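Local atomic coordinates of acyl-coenzyme A oxidase 3 (Yarrowia lipolytica, PDB entry 5YS9), a protein that oxidises acyl-CoA esters to (2E)-enoyl-CoA with FAD as cofactor, passing the electrons to oxygen to give hydrogen peroxide in peroxisomal fatty acid beta-oxidation. Residues Thr179-Gln182 with Phe187-Asn190; Leu128-Ile133 with Glu140-Trp145. All coordinates share one frame; numbering follows the deposited sequence.

Interaction 1 (Thr179-Gln182 with Phe187-Asn190)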
# COMPACT_ATOMS: atom_id res chain seq x y z
N THR A 179 34.94 -23.97 5.68
CA THR A 179 36.34 -24.05 6.05
C THR A 179 36.97 -25.26 5.39
O THR A 179 36.47 -26.36 5.58
CB THR A 179 36.48 -24.10 7.57
OG1 THR A 179 35.92 -22.90 8.12
CG2 THR A 179 37.92 -24.11 7.94
N TYR A 180 38.04 -25.08 4.61
CA TYR A 180 38.64 -26.21 3.90
C TYR A 180 39.45 -27.04 4.91
O TYR A 180 40.19 -26.47 5.70
CB TYR A 180 39.52 -25.76 2.70
CG TYR A 180 40.15 -26.93 1.93
CD1 TYR A 180 39.35 -27.86 1.28
CD2 TYR A 180 41.53 -27.12 1.88
CE1 TYR A 180 39.89 -28.94 0.60
CE2 TYR A 180 42.09 -28.19 1.19
CZ TYR A 180 41.27 -29.10 0.56
OH TYR A 180 41.79 -30.17 -0.12
N ILE A 181 39.25 -28.35 4.87
CA ILE A 181 40.08 -29.28 5.59
C ILE A 181 40.80 -30.15 4.57
O ILE A 181 40.18 -30.93 3.87
CB ILE A 181 39.22 -30.18 6.48
CG1 ILE A 181 38.33 -29.33 7.37
CG2 ILE A 181 40.09 -31.08 7.33
CD1 ILE A 181 39.07 -28.20 8.03
N GLN A 182 42.12 -30.04 4.52
CA GLN A 182 42.91 -30.78 3.56
C GLN A 182 42.88 -32.27 3.76
O GLN A 182 42.87 -33.04 2.82
CB GLN A 182 44.35 -30.31 3.55
CG GLN A 182 45.05 -30.59 2.25
CD GLN A 182 46.25 -29.72 2.07
OE1 GLN A 182 46.34 -28.64 2.64
NE2 GLN A 182 47.21 -30.19 1.28
N PHE A 187 34.84 -29.32 2.81
CA PHE A 187 34.47 -28.07 3.48
C PHE A 187 33.60 -28.37 4.70
O PHE A 187 32.77 -29.26 4.67
CB PHE A 187 33.74 -27.11 2.55
CG PHE A 187 34.60 -26.56 1.46
CD1 PHE A 187 35.57 -25.62 1.75
CD2 PHE A 187 34.43 -26.99 0.15
CE1 PHE A 187 36.36 -25.11 0.75
CE2 PHE A 187 35.23 -26.49 -0.86
CZ PHE A 187 36.19 -25.54 -0.57
N ILE A 188 33.84 -27.61 5.77
CA ILE A 188 32.96 -27.54 6.91
C ILE A 188 32.10 -26.27 6.77
O ILE A 188 32.62 -25.16 6.88
CB ILE A 188 33.75 -27.47 8.22
CG1 ILE A 188 34.68 -28.70 8.35
CG2 ILE A 188 32.79 -27.40 9.42
CD1 ILE A 188 35.48 -28.73 9.66
N ILE A 189 30.80 -26.47 6.56
CA ILE A 189 29.82 -25.38 6.53
C ILE A 189 29.27 -25.12 7.94
O ILE A 189 28.71 -26.04 8.57
CB ILE A 189 28.65 -25.67 5.60
CG1 ILE A 189 29.13 -26.17 4.20
CG2 ILE A 189 27.78 -24.42 5.49
CD1 ILE A 189 30.22 -25.32 3.55
N ASN A 190 29.43 -23.88 8.42
CA ASN A 190 29.06 -23.55 9.79
C ASN A 190 28.38 -22.19 9.91
O ASN A 190 28.82 -21.18 9.34
CB ASN A 190 30.26 -23.64 10.76
CG ASN A 190 29.82 -23.68 12.22
OD1 ASN A 190 29.20 -24.67 12.69
ND2 ASN A 190 30.09 -22.59 12.94

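Interaction 2 (Leu128-Ile133 with Glu140-Trp145)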
# COMPACT_ATOMS: atom_id res chain seq x y z
N LEU A 128 16.74 -19.93 -9.33
CA LEU A 128 17.83 -19.64 -8.43
C LEU A 128 18.83 -20.75 -8.21
O LEU A 128 20.01 -20.56 -8.40
CB LEU A 128 17.29 -19.18 -7.09
CG LEU A 128 16.32 -18.03 -7.04
CD1 LEU A 128 15.74 -17.91 -5.65
CD2 LEU A 128 17.04 -16.76 -7.42
N PHE A 129 18.36 -21.95 -7.90
CA PHE A 129 19.28 -23.10 -7.71
C PHE A 129 19.89 -23.59 -9.00
O PHE A 129 21.08 -23.75 -9.07
CB PHE A 129 18.61 -24.30 -7.04
CG PHE A 129 19.55 -25.49 -6.87
CD1 PHE A 129 20.42 -25.57 -5.79
CD2 PHE A 129 19.57 -26.54 -7.81
CE1 PHE A 129 21.27 -26.66 -5.62
CE2 PHE A 129 20.44 -27.63 -7.66
CZ PHE A 129 21.29 -27.69 -6.55
N MET A 130 19.04 -23.86 -9.99
CA MET A 130 19.50 -24.23 -11.34
C MET A 130 20.37 -23.13 -11.97
O MET A 130 21.34 -23.44 -12.64
CB MET A 130 18.33 -24.55 -12.26
CG MET A 130 17.65 -25.88 -12.01
SD MET A 130 18.78 -27.27 -11.79
CE MET A 130 19.31 -27.50 -13.48
N GLY A 131 20.04 -21.87 -11.71
CA GLY A 131 20.87 -20.75 -12.12
C GLY A 131 22.24 -20.76 -11.54
O GLY A 131 23.18 -20.42 -12.22
N ALA A 132 22.35 -21.12 -10.26
CA ALA A 132 23.64 -21.16 -9.57
C ALA A 132 24.52 -22.29 -10.06
O ALA A 132 25.67 -22.05 -10.33
CB ALA A 132 23.43 -21.29 -8.08
N ILE A 133 24.01 -23.51 -10.15
CA ILE A 133 24.83 -24.65 -10.61
C ILE A 133 25.25 -24.53 -12.09
O ILE A 133 26.33 -24.95 -12.46
CB ILE A 133 24.19 -26.04 -10.31
CG1 ILE A 133 22.78 -26.18 -10.88
CG2 ILE A 133 24.15 -26.32 -8.80
CD1 ILE A 133 22.34 -27.63 -11.08
N GLU A 140 31.26 -30.25 -15.61
CA GLU A 140 31.22 -31.60 -15.04
C GLU A 140 30.36 -31.60 -13.76
O GLU A 140 29.65 -32.57 -13.51
CB GLU A 140 32.61 -32.14 -14.70
CG GLU A 140 33.58 -32.12 -15.86
CD GLU A 140 34.18 -30.74 -16.10
OE1 GLU A 140 34.52 -30.04 -15.08
OE2 GLU A 140 34.27 -30.36 -17.30
N GLN A 141 30.43 -30.50 -12.99
CA GLN A 141 29.60 -30.30 -11.80
C GLN A 141 28.13 -30.18 -12.15
O GLN A 141 27.32 -30.90 -11.58
CB GLN A 141 30.07 -29.07 -11.01
CG GLN A 141 31.41 -29.33 -10.34
CD GLN A 141 31.94 -28.13 -9.62
OE1 GLN A 141 31.83 -26.98 -10.11
NE2 GLN A 141 32.53 -28.37 -8.43
N TYR A 142 27.79 -29.29 -13.09
CA TYR A 142 26.43 -29.23 -13.67
C TYR A 142 25.91 -30.63 -14.05
O TYR A 142 24.87 -31.05 -13.57
CB TYR A 142 26.39 -28.29 -14.90
CG TYR A 142 25.01 -28.09 -15.50
CD1 TYR A 142 24.11 -27.24 -14.87
CD2 TYR A 142 24.59 -28.75 -16.66
CE1 TYR A 142 22.84 -27.04 -15.37
CE2 TYR A 142 23.31 -28.54 -17.18
CZ TYR A 142 22.44 -27.68 -16.51
OH TYR A 142 21.15 -27.39 -16.92
N ASP A 143 26.66 -31.35 -14.87
CA ASP A 143 26.22 -32.64 -15.41
C ASP A 143 25.96 -33.62 -14.28
O ASP A 143 25.02 -34.43 -14.37
CB ASP A 143 27.24 -33.25 -16.40
CG ASP A 143 27.36 -32.49 -17.75
OD1 ASP A 143 26.49 -31.63 -18.07
OD2 ASP A 143 28.34 -32.76 -18.48
N TYR A 144 26.80 -33.56 -13.24
CA TYR A 144 26.63 -34.43 -12.07
C TYR A 144 25.29 -34.22 -11.34
O TYR A 144 24.56 -35.17 -11.09
CB TYR A 144 27.76 -34.23 -11.08
CG TYR A 144 27.61 -35.01 -9.78
CD1 TYR A 144 27.94 -36.37 -9.74
CD2 TYR A 144 27.15 -34.39 -8.59
CE1 TYR A 144 27.83 -37.09 -8.56
CE2 TYR A 144 27.04 -35.11 -7.40
CZ TYR A 144 27.38 -36.45 -7.40
OH TYR A 144 27.32 -37.18 -6.27
N TRP A 145 24.99 -32.96 -11.03
CA TRP A 145 23.74 -32.61 -10.36
C TRP A 145 22.52 -32.97 -11.24
O TRP A 145 21.52 -33.48 -10.70
CB TRP A 145 23.74 -31.15 -9.87
CG TRP A 145 24.82 -30.91 -8.86
CD1 TRP A 145 25.91 -30.13 -9.02
CD2 TRP A 145 24.94 -31.49 -7.54
NE1 TRP A 145 26.71 -30.18 -7.91
CE2 TRP A 145 26.13 -31.01 -6.98
CE3 TRP A 145 24.16 -32.39 -6.80
CZ2 TRP A 145 26.56 -31.37 -5.69
CZ3 TRP A 145 24.59 -32.76 -5.50
CH2 TRP A 145 25.78 -32.26 -4.97

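Interaction 1 (Thr179-Gln182 with Phe187-Asn190)
Thr179 and Ile188 form an antiparallel hydrogen-bonded pair in the beta hairpin of strands 177-181 and 186-190, within the acyl-CoA dehydrogenase middle domain. Thr179 N donates to Ile188 O at 2.9 Å, and Ile188 N returns a bond of the same length to Thr179 O with an N-H...O angle of 166°. Thr179 O also receives a CA-H...O contact from Phe187 CA at 3.4 Å. Beside this pair, Tyr180 and Phe187 make a non-hydrogen-bonded pair whose rings share the other face of the hairpin. CG of Tyr180 lies anti to the backbone N (chi1 -179°), and the ring presents its edge, through CD1, to one face of Phe187; the centroids are 5.7 Å apart and the planes meet at 60°. Tyr180 CB also sits 3.8 Å from Phe187 CE1. Beyond the contact, Phe229 packs edge-to-face with Phe187, while Tyr180 OH hydrogen-bonds to Asp185 OD1. Ile181 CG1 touches Ile188 CD1 at 3.7 Å. The backbone bonds of Thr179 and Ile188 thus set the register, those of Tyr180 and Phe187 go to Leu218 and Ile271 in the flanking strands, and aromatic and aliphatic packing fills in between the side chains.

Interaction 2 (Leu128-Ile133 with Glu140-Trp145)
Ile133 and Tyr142 bring together two consecutive helices, 116-136 and 139-147, which form a helical hairpin in the N-terminal alpha domain of the acyl-CoA oxidase fold. The two short segments run roughly antiparallel, at 143° between their directions. Their axes come no closer than 10.6 Å, so side chains bridge most of the distance, although the CA atoms of Ile133 and Tyr142 approach to 5.7 Å near the turn.

No hydrogen bond passes from one segment to the other, but two polar atoms take part: Ile133 O and Tyr142 OH. The backbone O of Ile133 lies near the plane of the Tyr142 ring, at its edge, 4.0 Å from Tyr142 CD1; this is a van der Waals approach. At the far end of the ring the hydroxyl hydrogen-bonds to Arg134 NH1, which ties the tyrosine back to the helix carrying Ile133. The side-chain amide of Gln141 hydrogen-bonds to Met276 and Met278, setting the start of the second helix against their loop.

The rest is apolar packing. Ile133 points at the second helix with CG1 between its backbone N and carbonyl carbon (chi1 55°); this torsion turns CD1 toward that helix, where the methyl rests 4.0 Å from Trp145 CB, at the stem of the side chain, and 4.2 Å from Tyr142 CD1, on the near side of the ring. The other branch of Ile133, CG2, approaches the indole obliquely. Leu277 packs on Ile133 from a loop, and Phe156 and Asn275 contact Trp145. Met130 completes the group: its chain is bent at both chi2 and chi3 and crosses the tyrosine side chain at about a right angle, setting the CE methyl 4.0 Å from Tyr142 CE1 and 3.9 Å from Tyr142 OH.

How the interactions relate
The two contacts lie on the same side of the chain's centre, with their own centres about 21 Å apart and nearest atoms about 8 Å apart, and share no secondary-structure element. Interaction 2 is buried, its centre 26 Å from the chain's centre, in the helical N-terminal domain; interaction 1 is partly buried and farther out, at 38 Å, in the middle-domain sheet. Both join neighbours in sequence, but backbone hydrogen bonds fasten the strand pair, whereas none links the two helical segments: apolar side chains join them, with Tyr142 OH bonding to Arg134 just beyond. Met276 connects their surroundings, touching Phe187 of interaction 1 and accepting a hydrogen bond from Gln141 of interaction 2.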